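Local atomic coordinates of fucose-binding lectin (Kordia periserrulae, PDB entry 6HTN), a protein that binds methyl alpha-L-fucoside in pockets between the blades of a beta-propeller and probably serves as a fucose-recognising lectin. Residues S10-L15 with R30-N35; A48-G53 with Y69-D74; S61-I66 with W82-W87; N111-I116 with Y130-S135. One frame throughout, in Å; residues are numbered along the deposited sequence. Where two conformers were deposited one is given.

From the N terminus, contact 1 closes the hairpin of strands 13-20 and 27-32 in the first four-stranded sheet. The loop A48-G53 then opens contact 2. Before Y69-D74 closes it, S61-I66 opens contact 3, which W82-W87 closes later; the two cross. Both use strand 64-71, contact 3 its beginning and contact 2 its end. Contact 4 follows in series and closes the hairpin of strands 114-121 and 127-132 in the third sheet. Contacts 1, 3 and 4 each join the second and third strands of a blade beside a fucose site, while contact 2 ties the loop from the first blade to the second. Y69 OH of contact 2 also packs on I116 CG2 of contact 4.

Contact 1 (S10-L15 with R30-N35); sequences SGQIHL and RCWDSN. With MFU (methyl alpha-L-fucopyranoside), chain O.
H14 and D33 are joined by a nearly straight bond (172°) from ND1 to OD1, 2.7 Å long. OD1 lies in the ring plane at its edge, yet the two flat groups are turned 56° against each other and ND1 reaches OD1 from above the carboxylate plane. R16 makes a salt bridge with OD1, Y38 bonds OD2, and D8 takes H14 NE2.

Across the two segments, the backbone bonds run between L15 and W32, an antiparallel hydrogen-bonded pair. H14 CA adds a CA-H...O contact to W32 O at 3.2 Å. This pairing belongs to the second and third strands of a four-stranded antiparallel propeller blade.

A water accepts from Q12 NE2 (2.9 Å) and from W32 NE1 (3.0 Å), in plane at the indole edge, and donates to S34 O. With its CG anti to the backbone N (chi1 172°), Q12 lays that carbon 3.1 Å from D33 O, while NE2 also bonds I13 O on a lone pair.

Apolar packing and the sugar complete the contact. L15 CB meets W32 CB at 4.0 Å, and the indole lies between the S34-N35 backbone and the fucoside. Sugar C5 is 3.6 Å above the W32 plane, offset toward the rim, consistent with CH-pi packing, and L15 CD1 approaches sugar O4 at 3.5 Å. W37 NE1 and E129, R117 and A141 of the second subunit bond this sugar, placing the pocket at the subunit interface.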
# COMPACT_ATOMS: atom_id res chain seq x y z
N SER A 10 -33.91 -20.60 2.46
CA SER A 10 -34.84 -19.96 3.42
C SER A 10 -34.77 -18.44 3.36
O SER A 10 -35.52 -17.80 4.09
CB SER A 10 -34.54 -20.47 4.81
OG SER A 10 -33.39 -19.81 5.36
N GLY A 11 -33.87 -17.86 2.54
CA GLY A 11 -33.73 -16.41 2.46
C GLY A 11 -32.81 -15.85 3.55
O GLY A 11 -32.83 -14.63 3.79
N GLN A 12 -32.06 -16.73 4.20
CA GLN A 12 -31.05 -16.31 5.22
C GLN A 12 -29.75 -15.93 4.47
O GLN A 12 -29.23 -16.78 3.74
CB GLN A 12 -30.79 -17.42 6.23
CG GLN A 12 -29.64 -17.15 7.19
CD GLN A 12 -29.90 -15.97 8.08
OE1 GLN A 12 -30.87 -15.94 8.85
NE2 GLN A 12 -29.05 -14.95 8.04
N ILE A 13 -29.24 -14.76 4.79
CA ILE A 13 -27.92 -14.28 4.25
C ILE A 13 -26.78 -14.99 4.98
O ILE A 13 -26.82 -15.17 6.21
CB ILE A 13 -27.82 -12.76 4.36
CG1 ILE A 13 -26.59 -12.24 3.59
CG2 ILE A 13 -27.83 -12.26 5.79
CD1 ILE A 13 -26.62 -12.58 2.10
N HIS A 14 -25.75 -15.34 4.24
CA HIS A 14 -24.46 -15.85 4.74
C HIS A 14 -23.38 -14.89 4.26
O HIS A 14 -23.37 -14.59 3.06
CB HIS A 14 -24.20 -17.26 4.25
CG HIS A 14 -25.28 -18.21 4.69
ND1 HIS A 14 -25.12 -19.00 5.84
CD2 HIS A 14 -26.53 -18.44 4.20
CE1 HIS A 14 -26.26 -19.72 6.01
NE2 HIS A 14 -27.13 -19.39 5.06
N LEU A 15 -22.53 -14.43 5.18
CA LEU A 15 -21.42 -13.51 4.82
C LEU A 15 -20.12 -14.21 5.11
O LEU A 15 -19.98 -14.90 6.16
CB LEU A 15 -21.52 -12.22 5.65
CG LEU A 15 -22.82 -11.44 5.61
CD1 LEU A 15 -22.77 -10.25 6.59
CD2 LEU A 15 -23.12 -10.92 4.21
N ARG A 30 -13.98 -14.55 8.57
CA ARG A 30 -15.06 -14.24 9.54
C ARG A 30 -16.39 -14.58 8.89
O ARG A 30 -16.60 -14.25 7.70
CB ARG A 30 -15.02 -12.82 10.05
CG ARG A 30 -13.77 -12.54 10.87
CD ARG A 30 -13.80 -13.23 12.26
NE ARG A 30 -14.68 -12.46 13.10
CZ ARG A 30 -15.14 -12.89 14.32
NH1 ARG A 30 -14.85 -14.09 14.74
NH2 ARG A 30 -15.77 -12.06 15.09
N CYS A 31 -17.24 -15.26 9.63
CA CYS A 31 -18.49 -15.84 9.09
C CYS A 31 -19.71 -15.34 9.80
O CYS A 31 -19.70 -15.24 11.04
CB CYS A 31 -18.46 -17.35 9.22
SG CYS A 31 -17.02 -18.17 8.57
N TRP A 32 -20.77 -15.08 9.04
CA TRP A 32 -22.10 -14.76 9.60
C TRP A 32 -23.08 -15.71 8.94
O TRP A 32 -23.16 -15.71 7.69
CB TRP A 32 -22.50 -13.33 9.36
CG TRP A 32 -23.88 -12.95 9.80
CD1 TRP A 32 -25.07 -13.20 9.16
CD2 TRP A 32 -24.20 -12.25 11.01
NE1 TRP A 32 -26.10 -12.67 9.88
CE2 TRP A 32 -25.60 -12.08 11.03
CE3 TRP A 32 -23.44 -11.75 12.07
CZ2 TRP A 32 -26.23 -11.41 12.07
CZ3 TRP A 32 -24.06 -11.07 13.10
CH2 TRP A 32 -25.45 -10.93 13.10
N ASP A 33 -23.83 -16.49 9.72
CA ASP A 33 -24.85 -17.42 9.16
C ASP A 33 -26.24 -17.12 9.70
O ASP A 33 -27.21 -17.58 9.04
CB ASP A 33 -24.52 -18.87 9.48
CG ASP A 33 -23.28 -19.39 8.81
OD1 ASP A 33 -23.08 -19.05 7.63
OD2 ASP A 33 -22.66 -20.24 9.40
N SER A 34 -26.39 -16.41 10.81
CA SER A 34 -27.74 -16.15 11.38
C SER A 34 -27.70 -14.99 12.34
O SER A 34 -28.45 -14.04 12.16
CB SER A 34 -28.31 -17.38 12.06
OG SER A 34 -27.42 -17.87 13.04
N ASN A 35 -26.87 -15.06 13.39
CA ASN A 35 -26.98 -14.05 14.45
C ASN A 35 -25.66 -13.68 15.09
O ASN A 35 -25.71 -12.88 16.03
CB ASN A 35 -27.92 -14.58 15.55
CG ASN A 35 -27.37 -15.80 16.25
OD1 ASN A 35 -26.47 -16.55 15.81
ND2 ASN A 35 -27.99 -16.09 17.38
C1 MFU O . -26.38 -6.60 10.82
C2 MFU O . -24.89 -6.39 11.11
C3 MFU O . -24.19 -7.69 11.05
C4 MFU O . -24.32 -8.43 9.76
C5 MFU O . -25.86 -8.67 9.59
C6 MFU O . -26.10 -9.36 8.28
O1 MFU O . -26.84 -7.39 11.90
O2 MFU O . -24.83 -5.82 12.44
O3 MFU O . -22.77 -7.47 11.38
O4 MFU O . -23.87 -7.62 8.68
O5 MFU O . -26.49 -7.41 9.64
CM MFU O . -28.25 -7.79 11.69
O HOH W 1 -29.07 -12.56 9.67

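Contact 2 (A48-G53 with Y69-D74); sequences AISGAG and YAIGTD. Unlike the reference sequence in segment 69-74: D74 (reference Asn).
The Y69 ring is the one aromatic group here, and G53 O meets it obliquely, 4.0 Å from CD2. Beyond the two segments the ring packs among L92, P102, I116, V118 and W137, and its hydroxyl is hydrogen-bonded to E79. In the propeller, this contact brings the loop leading into strand 53-58 against the end of strand 64-71, inside the second blade.

G53 and Y69 form an antiparallel hydrogen-bonded pair: G53 N to Y69 O and Y69 N to G53 O are both 2.8 Å. Next to it, A52 CA makes a CA-H...O contact with Y69 O. Further along, the backbone pairing gives way to a side chain: I71 N donates to S50 OG at 2.9 Å, and OG in turn donates a hydrogen bond to G51 O, on a lone pair. A chi1 of 75° places OG between the backbone N and the carbonyl carbon, within reach of both partners. I49 N then bonds I71 O.

Apolar groups fill in beside these bonds. CB of A70 lies 4.1 Å from A48 CB and also packs near A52 CB. I49 and I71 cross obliquely, and I49 CG1 touches I71 CG2 at 3.7 Å.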
# COMPACT_ATOMS: atom_id res chain seq x y z
N ALA A 48 -0.05 -14.98 3.77
CA ALA A 48 -0.13 -14.15 2.55
C ALA A 48 0.52 -12.81 2.84
O ALA A 48 0.88 -12.54 4.03
CB ALA A 48 -1.57 -14.00 2.13
N ILE A 49 0.67 -11.98 1.83
CA ILE A 49 1.28 -10.63 1.98
C ILE A 49 0.35 -9.56 1.41
O ILE A 49 0.75 -8.38 1.32
CB ILE A 49 2.66 -10.56 1.33
CG1 ILE A 49 2.62 -10.71 -0.20
CG2 ILE A 49 3.59 -11.58 1.98
CD1 ILE A 49 3.96 -10.56 -0.86
N SER A 50 -0.87 -9.93 1.04
CA SER A 50 -1.91 -8.98 0.65
C SER A 50 -3.22 -9.37 1.33
O SER A 50 -3.31 -10.46 1.88
CB SER A 50 -2.07 -8.94 -0.86
OG SER A 50 -2.75 -10.12 -1.29
N GLY A 51 -4.19 -8.50 1.12
CA GLY A 51 -5.58 -8.87 1.37
C GLY A 51 -6.03 -9.90 0.36
O GLY A 51 -5.29 -10.36 -0.49
N ALA A 52 -7.30 -10.27 0.45
CA ALA A 52 -7.84 -11.35 -0.38
C ALA A 52 -9.08 -10.84 -1.11
O ALA A 52 -9.85 -10.05 -0.56
CB ALA A 52 -8.13 -12.52 0.49
N GLY A 53 -9.18 -11.18 -2.36
CA GLY A 53 -10.43 -11.03 -3.11
C GLY A 53 -11.19 -12.34 -3.03
O GLY A 53 -10.56 -13.39 -2.88
N TYR A 69 -8.49 -15.25 -3.36
CA TYR A 69 -7.26 -14.93 -4.10
C TYR A 69 -6.44 -13.88 -3.35
O TYR A 69 -6.97 -12.82 -3.00
CB TYR A 69 -7.62 -14.43 -5.52
CG TYR A 69 -8.42 -15.42 -6.33
CD1 TYR A 69 -7.78 -16.44 -7.03
CD2 TYR A 69 -9.81 -15.41 -6.29
CE1 TYR A 69 -8.52 -17.39 -7.72
CE2 TYR A 69 -10.55 -16.37 -6.95
CZ TYR A 69 -9.91 -17.37 -7.65
OH TYR A 69 -10.65 -18.36 -8.25
N ALA A 70 -5.18 -14.19 -3.11
CA ALA A 70 -4.27 -13.29 -2.40
C ALA A 70 -2.90 -13.41 -3.00
O ALA A 70 -2.68 -14.25 -3.86
CB ALA A 70 -4.23 -13.63 -0.91
N ILE A 71 -1.99 -12.56 -2.58
CA ILE A 71 -0.56 -12.69 -2.94
C ILE A 71 0.14 -13.52 -1.87
O ILE A 71 0.06 -13.19 -0.68
CB ILE A 71 0.09 -11.32 -3.13
CG1 ILE A 71 -0.71 -10.42 -4.08
CG2 ILE A 71 1.53 -11.54 -3.61
CD1 ILE A 71 -1.10 -11.09 -5.37
N GLY A 72 0.77 -14.61 -2.29
CA GLY A 72 1.49 -15.46 -1.32
C GLY A 72 2.86 -14.88 -0.98
O GLY A 72 3.27 -13.88 -1.53
N THR A 73 3.57 -15.62 -0.11
CA THR A 73 4.84 -15.13 0.43
C THR A 73 5.94 -15.22 -0.62
O THR A 73 7.02 -14.67 -0.34
CB THR A 73 5.19 -15.87 1.73
OG1 THR A 73 5.38 -17.24 1.35
CG2 THR A 73 4.12 -15.71 2.77
N ASP A 74 5.68 -15.80 -1.78
CA ASP A 74 6.64 -15.78 -2.93
C ASP A 74 6.29 -14.71 -3.98
O ASP A 74 6.89 -14.71 -5.07
CB ASP A 74 6.68 -17.14 -3.61
CG ASP A 74 5.31 -17.58 -4.14
OD1 ASP A 74 4.26 -16.89 -3.89
OD2 ASP A 74 5.28 -18.69 -4.76

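Contact 3 (S61-I66 with W82-W87); sequences SGQIHI and WDKDKW. With MFU (methyl alpha-L-fucopyranoside), chain G.
Q63 approaches D83 with its CG anti to the backbone N (chi1 173°), which sets CG 3.1 Å from D83 O; a bend at chi2 (62°) carries CD toward the W82 side. There NE2 donates both to I64 O, on a lone pair, and to a water that also accepts from W82 NE1 at 3.0 Å. This water sits in plane at the indole edge and reaches K84 O by a longer bond. K84 crosses Q63 at about a right angle, CD lying 3.8 Å from OE1.

I66 and W82 form the antiparallel hydrogen-bonded pair that joins the second and third strands of this propeller blade. Side chains of both line a fucose pocket. One face of W82 lies against the backbone from K84 to K86; over the centre of the opposite face sits sugar C4, 3.7 Å above the plane, in the manner of CH-pi stacking. W87 closes in edge-on: its NE1 donates to sugar O3 at 2.9 Å, while CH2 rests 3.8 Å from I66 CG2. R16, E29 and A41 of the preceding blade also bond the sugar.

On the far side of the blade, H65 ND1 donates to D83 OD1 at 2.8 Å, on the anti side of the carboxylate and 33° out of its plane. OD1 also makes a salt bridge with R67, which binds the next fucoside, while OD2 is bonded to Y88. Because H65 NE2 is bonded to D59, the imidazole lies between two carboxylates, which would tend to stabilise its protonated form.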
# COMPACT_ATOMS: atom_id res chain seq x y z
N SER A 61 -27.43 -28.14 -6.21
CA SER A 61 -27.79 -28.83 -4.93
C SER A 61 -27.85 -27.87 -3.75
O SER A 61 -28.11 -28.34 -2.63
CB SER A 61 -26.83 -29.96 -4.66
OG SER A 61 -25.60 -29.48 -4.11
N GLY A 62 -27.52 -26.58 -3.94
CA GLY A 62 -27.50 -25.61 -2.82
C GLY A 62 -26.16 -25.62 -2.06
O GLY A 62 -26.13 -25.07 -0.99
N GLN A 63 -25.13 -26.23 -2.60
CA GLN A 63 -23.79 -26.26 -1.95
C GLN A 63 -23.04 -24.99 -2.36
O GLN A 63 -22.91 -24.75 -3.58
CB GLN A 63 -23.00 -27.49 -2.34
CG GLN A 63 -21.55 -27.48 -1.83
CD GLN A 63 -21.43 -27.45 -0.33
OE1 GLN A 63 -21.98 -28.31 0.39
NE2 GLN A 63 -20.73 -26.45 0.21
N ILE A 64 -22.56 -24.24 -1.39
CA ILE A 64 -21.72 -23.03 -1.66
C ILE A 64 -20.34 -23.48 -2.07
O ILE A 64 -19.72 -24.41 -1.48
CB ILE A 64 -21.74 -22.07 -0.48
CG1 ILE A 64 -21.13 -20.71 -0.84
CG2 ILE A 64 -21.00 -22.66 0.71
CD1 ILE A 64 -21.96 -19.94 -1.85
N HIS A 65 -19.76 -22.76 -3.05
CA HIS A 65 -18.36 -22.91 -3.46
C HIS A 65 -17.73 -21.53 -3.29
O HIS A 65 -18.40 -20.53 -3.66
CB HIS A 65 -18.23 -23.34 -4.92
CG HIS A 65 -18.88 -24.65 -5.17
ND1 HIS A 65 -18.12 -25.79 -5.34
CD2 HIS A 65 -20.19 -24.99 -5.28
CE1 HIS A 65 -18.98 -26.83 -5.52
NE2 HIS A 65 -20.23 -26.37 -5.46
N ILE A 66 -16.53 -21.48 -2.72
CA ILE A 66 -15.88 -20.17 -2.46
C ILE A 66 -14.48 -20.24 -3.04
O ILE A 66 -13.79 -21.25 -2.97
CB ILE A 66 -15.84 -19.84 -0.96
CG1 ILE A 66 -17.20 -19.93 -0.30
CG2 ILE A 66 -15.18 -18.49 -0.74
CD1 ILE A 66 -17.18 -19.82 1.22
N TRP A 82 -12.93 -23.71 -1.52
CA TRP A 82 -13.90 -24.48 -0.70
C TRP A 82 -14.99 -24.99 -1.63
O TRP A 82 -15.65 -24.17 -2.29
CB TRP A 82 -14.48 -23.62 0.38
CG TRP A 82 -15.51 -24.29 1.25
CD1 TRP A 82 -16.83 -24.44 1.03
CD2 TRP A 82 -15.23 -24.89 2.53
NE1 TRP A 82 -17.41 -25.12 2.08
CE2 TRP A 82 -16.44 -25.41 3.00
CE3 TRP A 82 -14.06 -25.08 3.27
CZ2 TRP A 82 -16.53 -26.03 4.26
CZ3 TRP A 82 -14.15 -25.70 4.50
CH2 TRP A 82 -15.37 -26.18 4.97
N ASP A 83 -15.24 -26.30 -1.61
CA ASP A 83 -16.34 -26.92 -2.41
C ASP A 83 -17.34 -27.66 -1.52
O ASP A 83 -18.46 -27.88 -1.97
CB ASP A 83 -15.79 -27.88 -3.47
CG ASP A 83 -14.95 -27.21 -4.53
OD1 ASP A 83 -15.40 -26.13 -5.02
OD2 ASP A 83 -13.93 -27.79 -4.92
N LYS A 84 -16.95 -28.03 -0.32
CA LYS A 84 -17.84 -28.88 0.50
C LYS A 84 -17.40 -28.86 1.95
O LYS A 84 -18.23 -28.51 2.78
CB LYS A 84 -17.86 -30.31 -0.04
CG LYS A 84 -18.76 -31.28 0.74
CD LYS A 84 -20.09 -31.59 0.15
CE LYS A 84 -20.98 -32.32 1.15
NZ LYS A 84 -20.68 -33.77 1.24
N ASP A 85 -16.15 -29.22 2.21
CA ASP A 85 -15.77 -29.51 3.62
C ASP A 85 -14.31 -29.24 3.92
O ASP A 85 -13.92 -29.50 5.06
CB ASP A 85 -16.09 -30.97 3.95
CG ASP A 85 -15.48 -31.97 2.97
OD1 ASP A 85 -14.70 -31.56 2.05
OD2 ASP A 85 -15.85 -33.17 3.07
N LYS A 86 -13.53 -28.66 3.02
CA LYS A 86 -12.12 -28.36 3.34
C LYS A 86 -11.59 -27.30 2.38
O LYS A 86 -11.99 -27.27 1.20
CB LYS A 86 -11.22 -29.58 3.26
CG LYS A 86 -11.14 -30.27 1.92
CD LYS A 86 -10.52 -31.70 2.00
N TRP A 87 -10.64 -26.52 2.85
CA TRP A 87 -9.93 -25.57 1.99
C TRP A 87 -8.75 -26.26 1.33
O TRP A 87 -7.98 -26.97 2.01
CB TRP A 87 -9.47 -24.37 2.81
CG TRP A 87 -10.61 -23.51 3.22
CD1 TRP A 87 -11.30 -23.53 4.38
CD2 TRP A 87 -11.23 -22.48 2.42
NE1 TRP A 87 -12.30 -22.62 4.38
CE2 TRP A 87 -12.27 -21.93 3.17
CE3 TRP A 87 -10.97 -21.96 1.14
CZ2 TRP A 87 -13.08 -20.90 2.72
CZ3 TRP A 87 -11.75 -20.93 0.70
CH2 TRP A 87 -12.78 -20.39 1.45
C1 MFU G . -18.17 -22.57 7.38
C2 MFU G . -16.71 -22.10 7.32
C3 MFU G . -15.93 -22.59 6.15
C4 MFU G . -16.63 -22.12 4.88
C5 MFU G . -18.04 -22.69 5.04
C6 MFU G . -18.93 -22.21 3.85
O1 MFU G . -17.98 -23.94 7.42
O2 MFU G . -16.00 -22.66 8.48
O3 MFU G . -14.56 -22.10 6.09
O4 MFU G . -16.78 -20.68 4.86
O5 MFU G . -18.76 -22.11 6.13
CM MFU G . -19.27 -24.60 7.53
O HOH W 2 -20.13 -25.88 3.01

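Contact 4 (N111-I116 with Y130-S135); sequences NGQIHI and YCWDGS. With MFU (methyl alpha-L-fucopyranoside), chain H.
H115 and D133 cross at about a right angle, their ring and carboxylate planes 57° apart. ND1 donates to OD1 at 2.7 Å; the acceptor stays close to the imidazole plane, whereas the donor comes to OD1 from above the plane of the carboxylate. Outside the pair, D109 takes H115 NE2, W107 stacks on the H115 ring, Y138 bonds D133 OD2, and R117 makes a salt bridge with OD1.

W132 lies between its own backbone and the sugar. With CG anti to the backbone N (chi1 177°), the indole has the backbone of the following turn on one face, where G134 N is 3.3 Å above the plane. On the opposite face sugar C4 sits over the centre, 3.8 Å up, a placement consistent with CH-pi packing.

The indole is carried by an antiparallel hydrogen-bonded pair, I116 with W132, in the hairpin of strands 114-121 and 127-132 at the middle of the third propeller blade. I116 and I114 border the sugar from the neighbouring strand: I116 CD1 lies 3.8 Å from sugar O4, and I114 CG2 is equally far from the methyl C6. R67, E79 and A91 of the second blade and W137 NE1 of the third bond the same ligand, which therefore lies between two blades.

The Q113 amide faces G134, NE2 lying 3.4 Å from its CA. That nitrogen donates to I114 O, which lies in the amide plane and is met on a lone pair in a nearly straight bond (176°). It also donates to a water that W132 NE1 reaches at 2.9 Å, in plane at the indole edge.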
# COMPACT_ATOMS: atom_id res chain seq x y z
N ASN A 111 -25.13 -24.51 -18.40
CA ASN A 111 -24.77 -25.92 -18.14
C ASN A 111 -24.30 -26.12 -16.71
O ASN A 111 -23.85 -27.26 -16.41
CB ASN A 111 -23.68 -26.40 -19.09
CG ASN A 111 -24.12 -26.29 -20.54
OD1 ASN A 111 -25.30 -26.46 -20.85
ND2 ASN A 111 -23.21 -25.95 -21.42
N GLY A 112 -24.28 -25.07 -15.88
CA GLY A 112 -23.77 -25.18 -14.50
C GLY A 112 -22.25 -25.14 -14.41
O GLY A 112 -21.71 -25.54 -13.36
N GLN A 113 -21.57 -24.72 -15.47
CA GLN A 113 -20.09 -24.56 -15.46
C GLN A 113 -19.78 -23.17 -14.89
O GLN A 113 -20.30 -22.18 -15.40
CB GLN A 113 -19.48 -24.70 -16.86
CG GLN A 113 -18.00 -24.38 -16.94
CD GLN A 113 -17.15 -25.28 -16.09
OE1 GLN A 113 -17.11 -26.49 -16.31
NE2 GLN A 113 -16.41 -24.73 -15.14
N ILE A 114 -18.95 -23.15 -13.86
CA ILE A 114 -18.48 -21.84 -13.30
C ILE A 114 -17.45 -21.24 -14.24
O ILE A 114 -16.60 -21.92 -14.80
CB ILE A 114 -17.93 -22.06 -11.86
CG1 ILE A 114 -17.75 -20.72 -11.15
CG2 ILE A 114 -16.67 -22.86 -11.87
CD1 ILE A 114 -18.99 -19.97 -10.89
N HIS A 115 -17.49 -19.92 -14.32
CA HIS A 115 -16.49 -19.07 -15.00
C HIS A 115 -15.97 -18.09 -13.96
O HIS A 115 -16.81 -17.49 -13.25
CB HIS A 115 -17.14 -18.31 -16.15
CG HIS A 115 -17.71 -19.23 -17.17
ND1 HIS A 115 -16.98 -19.67 -18.24
CD2 HIS A 115 -18.90 -19.85 -17.21
CE1 HIS A 115 -17.73 -20.52 -18.96
NE2 HIS A 115 -18.88 -20.65 -18.34
N ILE A 116 -14.65 -17.97 -13.87
CA ILE A 116 -14.03 -17.03 -12.90
C ILE A 116 -13.10 -16.10 -13.63
O ILE A 116 -12.42 -16.51 -14.57
CB ILE A 116 -13.28 -17.84 -11.82
CG1 ILE A 116 -14.12 -18.96 -11.21
CG2 ILE A 116 -12.73 -16.88 -10.74
CD1 ILE A 116 -13.31 -19.90 -10.37
N TYR A 130 -6.97 -13.08 -15.38
CA TYR A 130 -6.79 -14.53 -15.48
C TYR A 130 -8.17 -15.16 -15.48
O TYR A 130 -9.06 -14.75 -14.74
CB TYR A 130 -5.92 -15.02 -14.31
CG TYR A 130 -4.63 -14.27 -14.21
CD1 TYR A 130 -3.67 -14.41 -15.18
CD2 TYR A 130 -4.41 -13.38 -13.17
CE1 TYR A 130 -2.50 -13.66 -15.13
CE2 TYR A 130 -3.23 -12.63 -13.12
CZ TYR A 130 -2.29 -12.76 -14.11
OH TYR A 130 -1.11 -12.07 -14.09
N CYS A 131 -8.33 -16.11 -16.42
CA CYS A 131 -9.68 -16.62 -16.75
C CYS A 131 -9.75 -18.13 -16.54
O CYS A 131 -8.82 -18.86 -16.97
CB CYS A 131 -10.00 -16.40 -18.23
SG CYS A 131 -9.85 -14.67 -18.74
N TRP A 132 -10.83 -18.55 -15.92
CA TRP A 132 -11.17 -19.99 -15.79
C TRP A 132 -12.54 -20.21 -16.40
O TRP A 132 -13.52 -19.59 -16.00
CB TRP A 132 -11.17 -20.42 -14.31
CG TRP A 132 -11.57 -21.86 -14.13
CD1 TRP A 132 -12.81 -22.34 -13.85
CD2 TRP A 132 -10.68 -22.98 -14.16
NE1 TRP A 132 -12.76 -23.68 -13.69
CE2 TRP A 132 -11.48 -24.12 -13.90
CE3 TRP A 132 -9.32 -23.12 -14.38
CZ2 TRP A 132 -10.91 -25.39 -13.84
CZ3 TRP A 132 -8.76 -24.37 -14.32
CH2 TRP A 132 -9.56 -25.49 -14.05
N ASP A 133 -12.59 -21.17 -17.36
CA ASP A 133 -13.89 -21.55 -17.97
C ASP A 133 -14.08 -23.07 -17.83
O ASP A 133 -15.05 -23.58 -18.43
CB ASP A 133 -13.92 -21.17 -19.43
CG ASP A 133 -13.81 -19.66 -19.70
OD1 ASP A 133 -14.52 -18.88 -19.05
OD2 ASP A 133 -13.14 -19.32 -20.72
N GLY A 134 -13.27 -23.73 -17.03
CA GLY A 134 -13.45 -25.15 -16.71
C GLY A 134 -12.31 -26.05 -17.13
O GLY A 134 -12.38 -27.23 -16.77
N SER A 135 -11.27 -25.55 -17.78
CA SER A 135 -10.15 -26.41 -18.24
C SER A 135 -8.81 -25.95 -17.64
O SER A 135 -8.20 -26.70 -16.85
CB SER A 135 -10.16 -26.44 -19.76
OG SER A 135 -9.04 -27.13 -20.27
C1 MFU H . -10.75 -25.97 -9.02
C2 MFU H . -9.54 -25.04 -8.97
C3 MFU H . -9.59 -24.15 -10.21
C4 MFU H . -10.86 -23.37 -10.21
C5 MFU H . -12.04 -24.38 -10.25
C6 MFU H . -13.37 -23.66 -10.24
O1 MFU H . -10.52 -26.84 -10.14
O2 MFU H . -8.37 -25.86 -8.95
O3 MFU H . -8.42 -23.32 -10.21
O4 MFU H . -11.04 -22.58 -9.04
O5 MFU H . -11.95 -25.21 -9.03
CM MFU H . -11.68 -27.68 -10.26
O HOH W 3 -14.57 -25.95 -13.19